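Local coordinates for protein carbamate kinase (Mycoplasma penetrans, PDB 4AXS) that probably acts as a carbamate kinase, transferring a phosphoryl group from carbamoyl phosphate to ADP to yield ATP and carbamate, at residues 231-237 with 293-297; 133-138 with 185-191. One frame throughout, in Å; residues are numbered along the deposited sequence.

Contact 1: residues 231-237 with 293-297; sequences DKDFALA and PKIKA. With SO4 (sulfate ion), chain B.
Phe234 and Ala297 meet where two nearly parallel helices, 232-242 and 292-302, lie side by side on the central sheet of the amino acid kinase fold; the short segments run 14° apart, their axes 8.6 Å from each other. Ala297 CB comes to the edge of the Phe234 ring, 3.4 Å from CD1. With CG anti to its carbonyl carbon (chi1 -70°), Phe234 extends its ring toward the neighbouring helix, where CE1 lies 3.4 Å from Pro293 O. One turn after Phe234, the methyl of Ala237 also packs on that of Ala297.

At the N-terminal end the contact becomes polar. Asp233 OD2 lies against the aliphatic start of Lys294, 3.2 Å from CG, and forms a weak salt bridge to Lys294 NZ, whose stronger partner is Ser290 O. The carboxylate is shared with Lys232: bent at chi2 and chi4, this chain folds back so that NZ reaches Asp233 OD1 at 2.9 Å, from above the carboxylate plane. Lys232 NZ donates to O4 of a sulfate, probably from the crystallisation liquor, which Gly33 N also binds; Lys294 makes a long, weak ion pair with a second sulfate. Two anions here are consistent with an anion pocket.

Asp231 is the N-cap of helix 232-242. Its OD2 touches Pro293 CB, while OD1 receives Phe234 N at 3.0 Å, on the anti side of the carboxylate.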
ATOM      1  N   ASP A 231     -15.643  -9.070   2.085  1.00 40.44           N
ATOM      2  CA  ASP A 231     -15.519  -9.498   3.460  1.00 30.15           C
ATOM      3  C   ASP A 231     -14.098 -10.030   3.674  1.00 34.89           C
ATOM      4  O   ASP A 231     -13.665 -10.968   2.999  1.00 32.95           O
ATOM      5  CB  ASP A 231     -16.564 -10.570   3.746  1.00 37.05           C
ATOM      6  CG  ASP A 231     -16.477 -11.111   5.156  1.00 39.31           C
ATOM      7  OD1 ASP A 231     -15.531 -11.879   5.438  1.00 36.85           O
ATOM      8  OD2 ASP A 231     -17.342 -10.741   5.979  1.00 38.89           O
ATOM      9  N   LYS A 232     -13.373  -9.407   4.601  1.00 30.56           N
ATOM     10  CA  LYS A 232     -11.981  -9.744   4.841  1.00 30.58           C
ATOM     11  C   LYS A 232     -11.786 -11.206   5.256  1.00 34.75           C
ATOM     12  O   LYS A 232     -10.762 -11.815   4.930  1.00 32.71           O
ATOM     13  CB  LYS A 232     -11.354  -8.782   5.863  1.00 32.65           C
ATOM     14  CG  LYS A 232     -11.894  -8.893   7.300  1.00 34.99           C
ATOM     15  CD  LYS A 232     -11.063  -9.855   8.131  1.00 33.29           C
ATOM     16  CE  LYS A 232     -11.180  -9.549   9.612  1.00 40.50           C
ATOM     17  NZ  LYS A 232     -12.540  -9.849  10.156  1.00 48.17           N
ATOM     18  N   ASP A 233     -12.759 -11.779   5.965  1.00 36.25           N
ATOM     19  CA  ASP A 233     -12.649 -13.195   6.342  1.00 34.26           C
ATOM     20  C   ASP A 233     -12.680 -14.114   5.098  1.00 31.56           C
ATOM     21  O   ASP A 233     -11.805 -14.951   4.923  1.00 31.40           O
ATOM     22  CB  ASP A 233     -13.687 -13.574   7.415  1.00 35.94           C
ATOM     23  CG  ASP A 233     -13.538 -12.740   8.707  1.00 39.66           C
ATOM     24  OD1 ASP A 233     -12.413 -12.636   9.245  1.00 32.69           O
ATOM     25  OD2 ASP A 233     -14.561 -12.197   9.192  1.00 41.28           O
ATOM     26  N   PHE A 234     -13.664 -13.926   4.223  1.00 33.83           N
ATOM     27  CA  PHE A 234     -13.681 -14.589   2.919  1.00 33.67           C
ATOM     28  C   PHE A 234     -12.356 -14.368   2.184  1.00 39.21           C
ATOM     29  O   PHE A 234     -11.750 -15.305   1.657  1.00 39.45           O
ATOM     30  CB  PHE A 234     -14.774 -13.998   2.020  1.00 34.56           C
ATOM     31  CG  PHE A 234     -16.184 -14.327   2.436  1.00 42.98           C
ATOM     32  CD1 PHE A 234     -16.462 -15.355   3.319  1.00 39.89           C
ATOM     33  CD2 PHE A 234     -17.250 -13.614   1.901  1.00 49.88           C
ATOM     34  CE1 PHE A 234     -17.753 -15.646   3.661  1.00 37.44           C
ATOM     35  CE2 PHE A 234     -18.559 -13.916   2.258  1.00 46.18           C
ATOM     36  CZ  PHE A 234     -18.800 -14.928   3.140  1.00 33.38           C
ATOM     37  N   ALA A 235     -11.922 -13.112   2.125  1.00 33.16           N
ATOM     38  CA  ALA A 235     -10.742 -12.775   1.353  1.00 37.31           C
ATOM     39  C   ALA A 235      -9.584 -13.569   1.892  1.00 34.08           C
ATOM     40  O   ALA A 235      -8.910 -14.272   1.162  1.00 38.97           O
ATOM     41  CB  ALA A 235     -10.442 -11.255   1.410  1.00 35.01           C
ATOM     42  N   LEU A 236      -9.368 -13.469   3.190  1.00 34.28           N
ATOM     43  CA  LEU A 236      -8.202 -14.090   3.797  1.00 37.90           C
ATOM     44  C   LEU A 236      -8.282 -15.609   3.794  1.00 41.40           C
ATOM     45  O   LEU A 236      -7.257 -16.298   3.882  1.00 39.65           O
ATOM     46  CB  LEU A 236      -7.980 -13.541   5.204  1.00 34.18           C
ATOM     47  CG  LEU A 236      -7.053 -12.330   5.125  1.00 37.21           C
ATOM     48  CD1 LEU A 236      -7.400 -11.290   6.178  1.00 41.17           C
ATOM     49  CD2 LEU A 236      -5.600 -12.776   5.243  1.00 38.90           C
ATOM     50  N   ALA A 237      -9.502 -16.129   3.683  1.00 39.79           N
ATOM     51  CA  ALA A 237      -9.696 -17.564   3.576  1.00 43.70           C
ATOM     52  C   ALA A 237      -9.319 -18.049   2.164  1.00 42.38           C
ATOM     53  O   ALA A 237      -8.719 -19.107   2.009  1.00 44.24           O
ATOM     54  CB  ALA A 237     -11.124 -17.939   3.940  1.00 39.84           C
ATOM     55  N   PRO A 293     -20.496 -14.788   8.432  1.00 41.58           N
ATOM     56  CA  PRO A 293     -19.448 -14.714   7.408  1.00 38.28           C
ATOM     57  C   PRO A 293     -18.142 -15.344   7.864  1.00 36.95           C
ATOM     58  O   PRO A 293     -17.468 -15.963   7.038  1.00 35.66           O
ATOM     59  CB  PRO A 293     -19.251 -13.203   7.218  1.00 42.85           C
ATOM     60  CG  PRO A 293     -20.546 -12.607   7.595  1.00 42.13           C
ATOM     61  CD  PRO A 293     -21.037 -13.451   8.742  1.00 46.14           C
ATOM     62  N   LYS A 294     -17.795 -15.192   9.142  1.00 35.69           N
ATOM     63  CA  LYS A 294     -16.560 -15.763   9.676  1.00 34.56           C
ATOM     64  C   LYS A 294     -16.660 -17.278   9.711  1.00 37.75           C
ATOM     65  O   LYS A 294     -15.718 -17.996   9.365  1.00 38.38           O
ATOM     66  CB  LYS A 294     -16.269 -15.242  11.078  1.00 35.77           C
ATOM     67  CG  LYS A 294     -16.490 -13.758  11.270  1.00 42.47           C
ATOM     68  CD  LYS A 294     -16.254 -13.356  12.716  1.00 46.09           C
ATOM     69  CE  LYS A 294     -15.438 -12.075  12.790  1.00 52.30           C
ATOM     70  NZ  LYS A 294     -16.046 -10.995  11.953  1.00 60.94           N
ATOM     71  N   ILE A 295     -17.817 -17.757  10.139  1.00 38.00           N
ATOM     72  CA  ILE A 295     -18.102 -19.173  10.161  1.00 37.09           C
ATOM     73  C   ILE A 295     -18.011 -19.738   8.754  1.00 37.84           C
ATOM     74  O   ILE A 295     -17.255 -20.678   8.491  1.00 38.06           O
ATOM     75  CB  ILE A 295     -19.518 -19.422  10.705  1.00 40.72           C
ATOM     76  CG1 ILE A 295     -19.585 -19.048  12.189  1.00 43.98           C
ATOM     77  CG2 ILE A 295     -19.947 -20.874  10.465  1.00 39.97           C
ATOM     78  CD1 ILE A 295     -18.530 -19.716  13.034  1.00 36.78           C
ATOM     79  N   LYS A 296     -18.791 -19.156   7.855  1.00 33.02           N
ATOM     80  CA  LYS A 296     -18.844 -19.621   6.483  1.00 36.81           C
ATOM     81  C   LYS A 296     -17.456 -19.630   5.840  1.00 38.38           C
ATOM     82  O   LYS A 296     -17.031 -20.633   5.259  1.00 39.56           O
ATOM     83  CB  LYS A 296     -19.806 -18.754   5.680  1.00 36.70           C
ATOM     84  CG  LYS A 296     -21.271 -18.965   6.030  1.00 33.18           C
ATOM     85  CD  LYS A 296     -22.153 -17.873   5.421  1.00 39.75           C
ATOM     86  CE  LYS A 296     -23.478 -18.423   4.905  1.00 44.74           C
ATOM     87  NZ  LYS A 296     -24.358 -17.337   4.366  1.00 52.86           N
ATOM     88  N   ALA A 297     -16.743 -18.515   5.963  1.00 38.68           N
ATOM     89  CA  ALA A 297     -15.362 -18.437   5.487  1.00 41.48           C
ATOM     90  C   ALA A 297     -14.457 -19.496   6.126  1.00 39.46           C
ATOM     91  O   ALA A 297     -13.560 -20.018   5.480  1.00 45.12           O
ATOM     92  CB  ALA A 297     -14.788 -17.031   5.710  1.00 41.35           C
TER
HETATM   93  S   SO4 B1311     -14.073  -5.710   9.535  1.00 58.37           S
HETATM   94  O1  SO4 B1311     -14.451  -5.090   8.264  1.00 36.82           O
HETATM   95  O2  SO4 B1311     -12.705  -5.284   9.819  1.00 46.61           O
HETATM   96  O3  SO4 B1311     -14.937  -5.286  10.646  1.00 58.34           O
HETATM   97  O4  SO4 B1311     -14.191  -7.174   9.459  1.00 56.57           O

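Contact 2: residues 133-138 with 185-191; sequences TQTIVD and PIPVDFI
A classic beta bulge interrupts the antiparallel pairing of strands 134-137 and 187-190: Val188 and Asp189 both face Ile136. Ile136 N donates to Asp189 O at 2.6 Å, from 36° above the carbonyl plane, whereas Val188 N approaches Ile136 O nearly along the C=O axis. Beyond the bulge Ile191 N binds Gln134 O at 3.2 Å.

The bulge brings two side chains against Ile136. Its CG2 meets Val188 CG2 at 3.6 Å, the side chains crossing at about a right angle, while Asp189 lies alongside it. The carboxylate of Asp189, with CG between its backbone N and carbonyl carbon (chi1 67°), turns back so that OD1 rests 3.3 Å from Ile136 CB.

Thr135 and Phe190 share the other face of the sheet, which packs on helix 232-242. Strand 187-190 is an outermost strand, within this chain, of a four-stranded sheet, and strand 134-137 continues the pairing to strand 214-218. At the end away from Val137, Gln134 NE2 binds Thr216 OG1 and Thr113 OG1 of the second subunit, placing this end at the dimer interface. Thr135 OG1, bonded to Gly212 O, lies in the plane of the Phe190 ring at its edge, 3.3 Å from CD1.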
ATOM      1  N   THR A 133      -3.498  -4.715  -2.191  1.00 34.54           N
ATOM      2  CA  THR A 133      -4.276  -5.857  -2.683  1.00 29.96           C
ATOM      3  C   THR A 133      -5.525  -5.537  -3.516  1.00 33.96           C
ATOM      4  O   THR A 133      -6.448  -4.857  -3.062  1.00 33.74           O
ATOM      5  CB  THR A 133      -4.693  -6.796  -1.516  1.00 36.38           C
ATOM      6  OG1 THR A 133      -3.529  -7.216  -0.790  1.00 37.50           O
ATOM      7  CG2 THR A 133      -5.471  -8.036  -2.037  1.00 28.90           C
ATOM      8  N   GLN A 134      -5.555  -6.053  -4.740  1.00 37.29           N
ATOM      9  CA  GLN A 134      -6.765  -6.006  -5.554  1.00 38.95           C
ATOM     10  C   GLN A 134      -7.372  -7.405  -5.648  1.00 44.74           C
ATOM     11  O   GLN A 134      -6.707  -8.371  -6.049  1.00 44.40           O
ATOM     12  CB  GLN A 134      -6.496  -5.411  -6.944  1.00 39.24           C
ATOM     13  CG  GLN A 134      -6.626  -3.885  -6.989  1.00 42.33           C
ATOM     14  CD  GLN A 134      -6.411  -3.288  -8.387  1.00 47.10           C
ATOM     15  OE1 GLN A 134      -5.286  -3.012  -8.788  1.00 43.81           O
ATOM     16  NE2 GLN A 134      -7.497  -3.082  -9.122  1.00 49.16           N
ATOM     17  N   THR A 135      -8.631  -7.510  -5.236  1.00 41.82           N
ATOM     18  CA  THR A 135      -9.306  -8.786  -5.204  1.00 40.45           C
ATOM     19  C   THR A 135     -10.203  -8.936  -6.411  1.00 40.63           C
ATOM     20  O   THR A 135     -11.073  -8.107  -6.665  1.00 40.29           O
ATOM     21  CB  THR A 135     -10.132  -8.984  -3.912  1.00 43.37           C
ATOM     22  OG1 THR A 135      -9.253  -9.075  -2.786  1.00 36.61           O
ATOM     23  CG2 THR A 135     -10.988 -10.272  -4.000  1.00 39.60           C
ATOM     24  N   ILE A 136      -9.963 -10.011  -7.151  1.00 43.31           N
ATOM     25  CA  ILE A 136     -10.764 -10.365  -8.304  1.00 43.82           C
ATOM     26  C   ILE A 136     -12.116 -10.915  -7.876  1.00 46.99           C
ATOM     27  O   ILE A 136     -12.217 -11.835  -7.058  1.00 47.97           O
ATOM     28  CB  ILE A 136     -10.053 -11.411  -9.170  1.00 49.55           C
ATOM     29  CG1 ILE A 136      -8.573 -11.046  -9.349  1.00 47.04           C
ATOM     30  CG2 ILE A 136     -10.742 -11.540 -10.512  1.00 47.00           C
ATOM     31  CD1 ILE A 136      -8.348  -9.851 -10.248  1.00 51.63           C
ATOM     32  N   VAL A 137     -13.164 -10.317  -8.415  1.00 50.56           N
ATOM     33  CA  VAL A 137     -14.497 -10.863  -8.261  1.00 50.27           C
ATOM     34  C   VAL A 137     -15.097 -10.957  -9.652  1.00 55.36           C
ATOM     35  O   VAL A 137     -14.669 -10.248 -10.576  1.00 55.66           O
ATOM     36  CB  VAL A 137     -15.377  -9.992  -7.358  1.00 47.17           C
ATOM     37  CG1 VAL A 137     -14.765  -9.904  -5.971  1.00 48.17           C
ATOM     38  CG2 VAL A 137     -15.542  -8.608  -7.958  1.00 49.82           C
ATOM     39  N   ASP A 138     -16.054 -11.862  -9.801  1.00 49.68           N
ATOM     40  CA  ASP A 138     -16.817 -12.002 -11.026  1.00 53.19           C
ATOM     41  C   ASP A 138     -17.853 -10.878 -11.068  1.00 58.12           C
ATOM     42  O   ASP A 138     -18.442 -10.529 -10.037  1.00 57.37           O
ATOM     43  CB  ASP A 138     -17.462 -13.395 -11.056  1.00 60.55           C
ATOM     44  CG  ASP A 138     -18.767 -13.429 -11.821  1.00 62.85           C
ATOM     45  OD1 ASP A 138     -18.734 -13.635 -13.055  1.00 60.89           O
ATOM     46  OD2 ASP A 138     -19.828 -13.268 -11.175  1.00 63.35           O
ATOM     47  N   PRO A 185     -19.079  -8.820  -2.940  1.00 55.23           N
ATOM     48  CA  PRO A 185     -18.741  -9.881  -3.893  1.00 56.69           C
ATOM     49  C   PRO A 185     -17.931 -11.023  -3.281  1.00 56.49           C
ATOM     50  O   PRO A 185     -17.266 -10.852  -2.256  1.00 56.20           O
ATOM     51  CB  PRO A 185     -17.870  -9.155  -4.931  1.00 53.64           C
ATOM     52  CG  PRO A 185     -18.233  -7.731  -4.812  1.00 55.17           C
ATOM     53  CD  PRO A 185     -18.567  -7.511  -3.368  1.00 57.01           C
ATOM     54  N   ILE A 186     -17.983 -12.176  -3.939  1.00 53.05           N
ATOM     55  CA  ILE A 186     -17.160 -13.321  -3.588  1.00 47.99           C
ATOM     56  C   ILE A 186     -15.793 -13.268  -4.291  1.00 49.66           C
ATOM     57  O   ILE A 186     -15.716 -13.126  -5.516  1.00 48.12           O
ATOM     58  CB  ILE A 186     -17.878 -14.622  -3.963  1.00 46.84           C
ATOM     59  CG1 ILE A 186     -19.132 -14.785  -3.108  1.00 52.16           C
ATOM     60  CG2 ILE A 186     -16.949 -15.818  -3.810  1.00 48.46           C
ATOM     61  CD1 ILE A 186     -18.850 -14.933  -1.629  1.00 48.85           C
ATOM     62  N   PRO A 187     -14.717 -13.399  -3.507  1.00 40.77           N
ATOM     63  CA  PRO A 187     -13.324 -13.298  -3.933  1.00 44.84           C
ATOM     64  C   PRO A 187     -12.795 -14.531  -4.667  1.00 52.74           C
ATOM     65  O   PRO A 187     -12.598 -15.563  -4.032  1.00 53.86           O
ATOM     66  CB  PRO A 187     -12.570 -13.145  -2.607  1.00 40.66           C
ATOM     67  CG  PRO A 187     -13.608 -12.826  -1.593  1.00 42.51           C
ATOM     68  CD  PRO A 187     -14.824 -13.525  -2.050  1.00 43.80           C
ATOM     69  N   VAL A 188     -12.518 -14.406  -5.967  1.00 52.57           N
ATOM     70  CA  VAL A 188     -12.010 -15.522  -6.765  1.00 50.47           C
ATOM     71  C   VAL A 188     -10.477 -15.583  -6.875  1.00 50.21           C
ATOM     72  O   VAL A 188      -9.896 -16.669  -6.912  1.00 54.06           O
ATOM     73  CB  VAL A 188     -12.672 -15.563  -8.144  1.00 49.35           C
ATOM     74  CG1 VAL A 188     -14.175 -15.408  -7.976  1.00 50.93           C
ATOM     75  CG2 VAL A 188     -12.139 -14.462  -9.013  1.00 49.53           C
ATOM     76  N   ASP A 189      -9.825 -14.426  -6.941  1.00 48.95           N
ATOM     77  CA  ASP A 189      -8.383 -14.365  -6.678  1.00 52.23           C
ATOM     78  C   ASP A 189      -7.812 -12.956  -6.579  1.00 47.57           C
ATOM     79  O   ASP A 189      -8.518 -12.015  -6.242  1.00 43.15           O
ATOM     80  CB  ASP A 189      -7.546 -15.226  -7.639  1.00 52.97           C
ATOM     81  CG  ASP A 189      -7.575 -14.721  -9.049  1.00 54.78           C
ATOM     82  OD1 ASP A 189      -8.683 -14.396  -9.520  1.00 56.26           O
ATOM     83  OD2 ASP A 189      -6.495 -14.665  -9.686  1.00 51.13           O
ATOM     84  N   PHE A 190      -6.517 -12.827  -6.844  1.00 46.79           N
ATOM     85  CA  PHE A 190      -5.806 -11.619  -6.456  1.00 48.67           C
ATOM     86  C   PHE A 190      -4.655 -11.320  -7.387  1.00 47.49           C
ATOM     87  O   PHE A 190      -3.976 -12.226  -7.849  1.00 47.86           O
ATOM     88  CB  PHE A 190      -5.315 -11.755  -5.008  1.00 49.12           C
ATOM     89  CG  PHE A 190      -6.326 -12.393  -4.084  1.00 41.07           C
ATOM     90  CD1 PHE A 190      -7.355 -11.636  -3.533  1.00 44.47           C
ATOM     91  CD2 PHE A 190      -6.261 -13.752  -3.780  1.00 47.22           C
ATOM     92  CE1 PHE A 190      -8.295 -12.217  -2.679  1.00 46.25           C
ATOM     93  CE2 PHE A 190      -7.212 -14.348  -2.918  1.00 45.18           C
ATOM     94  CZ  PHE A 190      -8.224 -13.576  -2.380  1.00 37.76           C
ATOM     95  N   ILE A 191      -4.436 -10.038  -7.655  1.00 51.39           N
ATOM     96  CA  ILE A 191      -3.493  -9.634  -8.689  1.00 46.94           C
ATOM     97  C   ILE A 191      -2.095 -10.268  -8.630  1.00 50.73           C
ATOM     98  O   ILE A 191      -1.519 -10.595  -9.670  1.00 56.33           O
ATOM     99  CB  ILE A 191      -3.405  -8.102  -8.820  1.00 52.84           C
ATOM    100  CG1 ILE A 191      -4.649  -7.579  -9.545  1.00 54.76           C
ATOM    101  CG2 ILE A 191      -2.147  -7.688  -9.588  1.00 41.48           C
ATOM    102  CD1 ILE A 191      -4.391  -6.338 -10.397  1.00 45.30           C
TER

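Contact 2 closes before contact 1 opens along the chain, and their centres are about 13 Å apart within the same amino acid kinase fold. They belong to different sheets: contact 2 lies in the four-stranded sheet, where its Gln134 and Ile191 end meets the second subunit, whereas the helices of contact 1 lie against strands of the five-stranded sheet. Helix 232-242 joins them, with strand 187-190 and the residues before it packing on this helix at Phe234 and Ala235. There Phe190 CZ lies 3.7 Å from Ala235 O and Pro187 CG lies 4.0 Å from Phe234 CB. Phe234 thus joins the two helices to strand 187-190.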